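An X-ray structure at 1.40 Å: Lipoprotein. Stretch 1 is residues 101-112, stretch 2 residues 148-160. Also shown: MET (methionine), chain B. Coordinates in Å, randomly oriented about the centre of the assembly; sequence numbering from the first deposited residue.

Stretch 1, residues 101-112: KLAVPNDPSNEN
Stretch 2 (148-160) KLKISELDAAQLP

The apolar centre of this contact lies on the two faces of a parallel strand pair, 101-105 beside 150-154, whose axes come within 4.5 Å and run in the same sense at 30°. On the face carrying Leu102 and Val104, Leu102 (chi1 m, chi2 t) sets CD1 3.9 Å from CD1 of Leu149 (m, t), and Val104 (m) sets CG2 3.9 Å from CG2 of Ile151 (m, t). These branched side chains are extended by the methylenes of Glu153, whose CG lies 4.2 Å from Val104 CG2; Leu102, with 93 Å² covered, contributes most. On the other face Ala103 is small, and Leu159 reaches in over it from the 3-10 segment: Ala103 CB lies 3.5 Å from Leu159 CD2 and 4.0 Å from Leu154 CD1. Leu159 (m, t) also packs CD1 3.7 Å from CG of Pro105, whose CB lies 4.2 Å from CB of Ala156. The stretches together bury 768 Å²; Leu102, Ala103, Val104 and Leu159 are buried, while Lys101 and Ser152, on Ala103's face, suit more open surroundings.

The backbone fixes the register: Lys101 pairs with Lys150 (modelled to CB), Leu102 with Ile151, Ala103 with Ser152, Val104 with Glu153 and Pro105 with Leu154. Phi/psi values are extended, from -118/159 at Leu102 to -133/161 at Val104, and -103/110 at Ile151. Leu102 and Val104 turn their backbone polar atoms to the partner strand: Leu102 N donates to Lys150 O (2.9 Å) and Leu102 O accepts from Ser152 N (2.8 Å); Val104 N donates to Ser152 O (2.9 Å) and Val104 O accepts from Leu154 N (2.9 Å). CA-H...O contacts fill the intervals, such as Ala103 CA to Ser152 O at 3.3 Å. Pro105, lacking an amide hydrogen, still brings its CA 3.3 Å from Leu154 O as the paired strands end.

Beyond it the chain turns polar. Asn106 (-113/7, chi1 p, chi2 4°) points toward stretch 2, and its ND2 donates to Asp155 OD1 at 2.7 Å. Asp155 points its CA-to-CB bond away, but its m rotamer brings the carboxylate back. One water donates to Asn106 OD1 (2.8 Å) and Asp107 OD1 (2.7 Å) and accepts from Ala156 N (3.0 Å); another accepts from Asn106 ND2 (2.9 Å) and donates to Glu153 O (2.6 Å). Asp107 (chi1 p) also caps the following helix: its OD2 accepts from Asn110 N at 3.1 Å and Asn110 ND2 at 2.9 Å.

From that helix Glu111 (t, t, chi3 5°) meets Glu153 (chi1 m, chi2 149°), with Glu111 OE2 2.6 Å from Glu153 OE2, so close that one acid group probably holds a proton; which one is open.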

# COMPACT_ATOMS: atom_id res chain seq x y z
N LYS A 101 14.08 -18.97 0.61
CA LYS A 101 13.13 -18.39 1.54
C LYS A 101 12.64 -17.06 1.00
O LYS A 101 13.44 -16.18 0.70
CB LYS A 101 13.80 -18.14 2.88
CG LYS A 101 14.00 -19.37 3.75
CD LYS A 101 14.56 -18.98 5.12
CE LYS A 101 13.70 -17.91 5.80
NZ LYS A 101 14.26 -17.49 7.12
N LEU A 102 11.32 -16.91 0.88
CA LEU A 102 10.73 -15.62 0.52
C LEU A 102 9.82 -15.16 1.65
O LEU A 102 9.39 -15.96 2.48
CB LEU A 102 9.89 -15.73 -0.75
CG LEU A 102 10.57 -16.23 -2.03
CD1 LEU A 102 9.70 -15.97 -3.24
CD2 LEU A 102 11.93 -15.59 -2.19
N ALA A 103 9.56 -13.87 1.69
CA ALA A 103 8.61 -13.33 2.64
C ALA A 103 7.64 -12.42 1.91
O ALA A 103 8.03 -11.68 1.00
CB ALA A 103 9.34 -12.57 3.75
N VAL A 104 6.36 -12.52 2.27
CA VAL A 104 5.31 -11.67 1.71
C VAL A 104 4.43 -11.13 2.84
O VAL A 104 4.44 -11.67 3.95
CB VAL A 104 4.42 -12.45 0.69
CG1 VAL A 104 5.26 -12.94 -0.49
CG2 VAL A 104 3.68 -13.59 1.36
N PRO A 105 3.67 -10.04 2.57
CA PRO A 105 2.72 -9.56 3.58
C PRO A 105 1.68 -10.61 3.97
O PRO A 105 1.41 -11.54 3.20
CB PRO A 105 2.03 -8.39 2.87
CG PRO A 105 3.02 -7.91 1.84
CD PRO A 105 3.64 -9.20 1.36
N ASN A 106 1.09 -10.46 5.15
CA ASN A 106 0.14 -11.45 5.66
C ASN A 106 -1.31 -10.98 5.80
O ASN A 106 -2.14 -11.70 6.35
CB ASN A 106 0.61 -12.02 7.01
CG ASN A 106 0.62 -10.99 8.12
OD1 ASN A 106 0.22 -9.84 7.94
ND2 ASN A 106 1.04 -11.41 9.32
N ASP A 107 -1.60 -9.78 5.31
CA ASP A 107 -2.99 -9.31 5.29
C ASP A 107 -3.58 -9.75 3.95
O ASP A 107 -2.84 -9.87 2.97
CB ASP A 107 -3.05 -7.79 5.45
CG ASP A 107 -2.35 -7.07 4.33
OD1 ASP A 107 -1.10 -7.04 4.35
OD2 ASP A 107 -3.03 -6.57 3.41
N PRO A 108 -4.89 -10.03 3.92
CA PRO A 108 -5.49 -10.70 2.76
C PRO A 108 -5.20 -10.04 1.42
O PRO A 108 -4.76 -10.72 0.50
CB PRO A 108 -6.98 -10.66 3.08
CG PRO A 108 -7.02 -10.75 4.57
CD PRO A 108 -5.85 -9.90 5.03
N SER A 109 -5.42 -8.74 1.30
CA SER A 109 -5.26 -8.12 -0.01
C SER A 109 -3.81 -7.95 -0.45
O SER A 109 -3.49 -8.15 -1.61
CB SER A 109 -6.01 -6.78 -0.09
OG SER A 109 -5.37 -5.78 0.66
N ASN A 110 -2.92 -7.56 0.46
CA ASN A 110 -1.53 -7.43 0.04
C ASN A 110 -0.80 -8.77 -0.09
O ASN A 110 0.13 -8.88 -0.90
CB ASN A 110 -0.78 -6.46 0.93
CG ASN A 110 -1.24 -5.04 0.73
OD1 ASN A 110 -1.01 -4.44 -0.34
ND2 ASN A 110 -1.92 -4.50 1.72
N GLU A 111 -1.22 -9.78 0.65
CA GLU A 111 -0.67 -11.11 0.47
C GLU A 111 -1.07 -11.59 -0.93
O GLU A 111 -0.24 -12.08 -1.69
CB GLU A 111 -1.17 -12.11 1.52
CG GLU A 111 -0.72 -13.52 1.18
CD GLU A 111 -0.66 -14.47 2.34
OE1 GLU A 111 -1.04 -14.14 3.47
OE2 GLU A 111 -0.19 -15.60 2.11
N ASN A 112 -2.34 -11.44 -1.26
CA ASN A 112 -2.84 -11.79 -2.57
C ASN A 112 -2.07 -11.07 -3.67
O ASN A 112 -1.62 -11.68 -4.65
CB ASN A 112 -4.33 -11.49 -2.67
CG ASN A 112 -4.92 -11.89 -4.00
OD1 ASN A 112 -4.99 -13.08 -4.31
ND2 ASN A 112 -5.34 -10.91 -4.79
N LYS A 148 10.45 -25.20 -4.82
CA LYS A 148 10.13 -25.56 -3.44
C LYS A 148 10.44 -24.40 -2.51
O LYS A 148 10.99 -24.59 -1.42
CB LYS A 148 10.89 -26.83 -3.02
N LEU A 149 10.09 -23.20 -2.95
CA LEU A 149 10.30 -22.00 -2.16
C LEU A 149 9.53 -22.11 -0.85
O LEU A 149 8.45 -22.70 -0.81
CB LEU A 149 9.80 -20.77 -2.93
CG LEU A 149 10.33 -20.64 -4.36
CD1 LEU A 149 9.63 -19.48 -5.05
CD2 LEU A 149 11.84 -20.46 -4.39
N LYS A 150 10.12 -21.58 0.21
CA LYS A 150 9.48 -21.52 1.51
C LYS A 150 9.04 -20.08 1.74
O LYS A 150 9.86 -19.20 1.98
CB LYS A 150 10.45 -21.93 2.62
N ILE A 151 7.73 -19.86 1.66
CA ILE A 151 7.21 -18.50 1.70
C ILE A 151 6.61 -18.15 3.06
O ILE A 151 5.56 -18.67 3.45
CB ILE A 151 6.20 -18.28 0.57
CG1 ILE A 151 6.86 -18.62 -0.77
CG2 ILE A 151 5.71 -16.84 0.58
CD1 ILE A 151 5.97 -18.45 -1.97
N SER A 152 7.30 -17.26 3.77
CA SER A 152 6.84 -16.76 5.05
C SER A 152 5.81 -15.66 4.80
O SER A 152 5.96 -14.85 3.88
CB SER A 152 8.00 -16.19 5.85
OG SER A 152 8.80 -17.21 6.41
N GLU A 153 4.76 -15.65 5.62
CA GLU A 153 3.76 -14.59 5.62
C GLU A 153 3.94 -13.78 6.89
O GLU A 153 3.73 -14.28 8.00
CB GLU A 153 2.37 -15.21 5.59
CG GLU A 153 2.16 -16.13 4.39
CD GLU A 153 1.20 -17.26 4.69
OE1 GLU A 153 1.52 -18.12 5.54
OE2 GLU A 153 0.12 -17.30 4.06
N LEU A 154 4.34 -12.52 6.73
CA LEU A 154 4.70 -11.68 7.86
C LEU A 154 3.94 -10.37 7.81
O LEU A 154 3.42 -9.98 6.77
CB LEU A 154 6.20 -11.40 7.86
CG LEU A 154 7.12 -12.63 7.75
CD1 LEU A 154 8.58 -12.21 7.68
CD2 LEU A 154 6.89 -13.56 8.92
N ASP A 155 3.92 -9.67 8.94
CA ASP A 155 3.27 -8.38 9.00
C ASP A 155 3.93 -7.44 8.00
O ASP A 155 5.16 -7.41 7.90
CB ASP A 155 3.35 -7.80 10.42
CG ASP A 155 2.51 -8.57 11.42
OD1 ASP A 155 1.69 -9.42 10.99
OD2 ASP A 155 2.64 -8.30 12.63
N ALA A 156 3.14 -6.72 7.22
CA ALA A 156 3.66 -5.90 6.14
C ALA A 156 4.76 -4.94 6.60
O ALA A 156 5.75 -4.76 5.89
CB ALA A 156 2.52 -5.11 5.46
N ALA A 157 4.61 -4.36 7.78
CA ALA A 157 5.57 -3.36 8.23
C ALA A 157 6.91 -3.98 8.61
O ALA A 157 7.93 -3.29 8.62
CB ALA A 157 5.00 -2.57 9.40
N GLN A 158 6.91 -5.28 8.91
CA GLN A 158 8.14 -5.92 9.40
C GLN A 158 9.06 -6.38 8.28
O GLN A 158 10.24 -6.65 8.53
CB GLN A 158 7.82 -7.11 10.30
CG GLN A 158 6.94 -6.83 11.50
CD GLN A 158 7.55 -5.85 12.49
OE1 GLN A 158 8.77 -5.64 12.51
NE2 GLN A 158 6.71 -5.25 13.32
N LEU A 159 8.54 -6.49 7.06
CA LEU A 159 9.29 -7.06 5.94
C LEU A 159 10.68 -6.47 5.66
O LEU A 159 11.62 -7.24 5.40
CB LEU A 159 8.42 -7.10 4.69
CG LEU A 159 7.30 -8.15 4.78
CD1 LEU A 159 6.22 -7.93 3.72
CD2 LEU A 159 7.86 -9.56 4.69
N PRO A 160 10.84 -5.12 5.71
CA PRO A 160 12.20 -4.61 5.48
C PRO A 160 13.20 -5.13 6.49
O PRO A 160 14.39 -5.28 6.17
CB PRO A 160 12.04 -3.10 5.64
CG PRO A 160 10.61 -2.83 5.29
CD PRO A 160 9.84 -4.03 5.75
N MET B . 0.61 2.42 0.30
CA MET B . 0.40 0.97 0.29
C MET B . 0.55 0.40 -1.10
O MET B . 0.08 1.03 -2.05
CB MET B . -1.00 0.66 0.85
CG MET B . -1.32 -0.85 0.94
SD MET B . -2.99 -1.16 1.54
CE MET B . -2.87 -0.59 3.24
OXT MET B . 1.16 -0.66 -1.30
O HOH W 1 0.26 -7.35 6.66
O HOH W 2 1.92 -14.07 9.92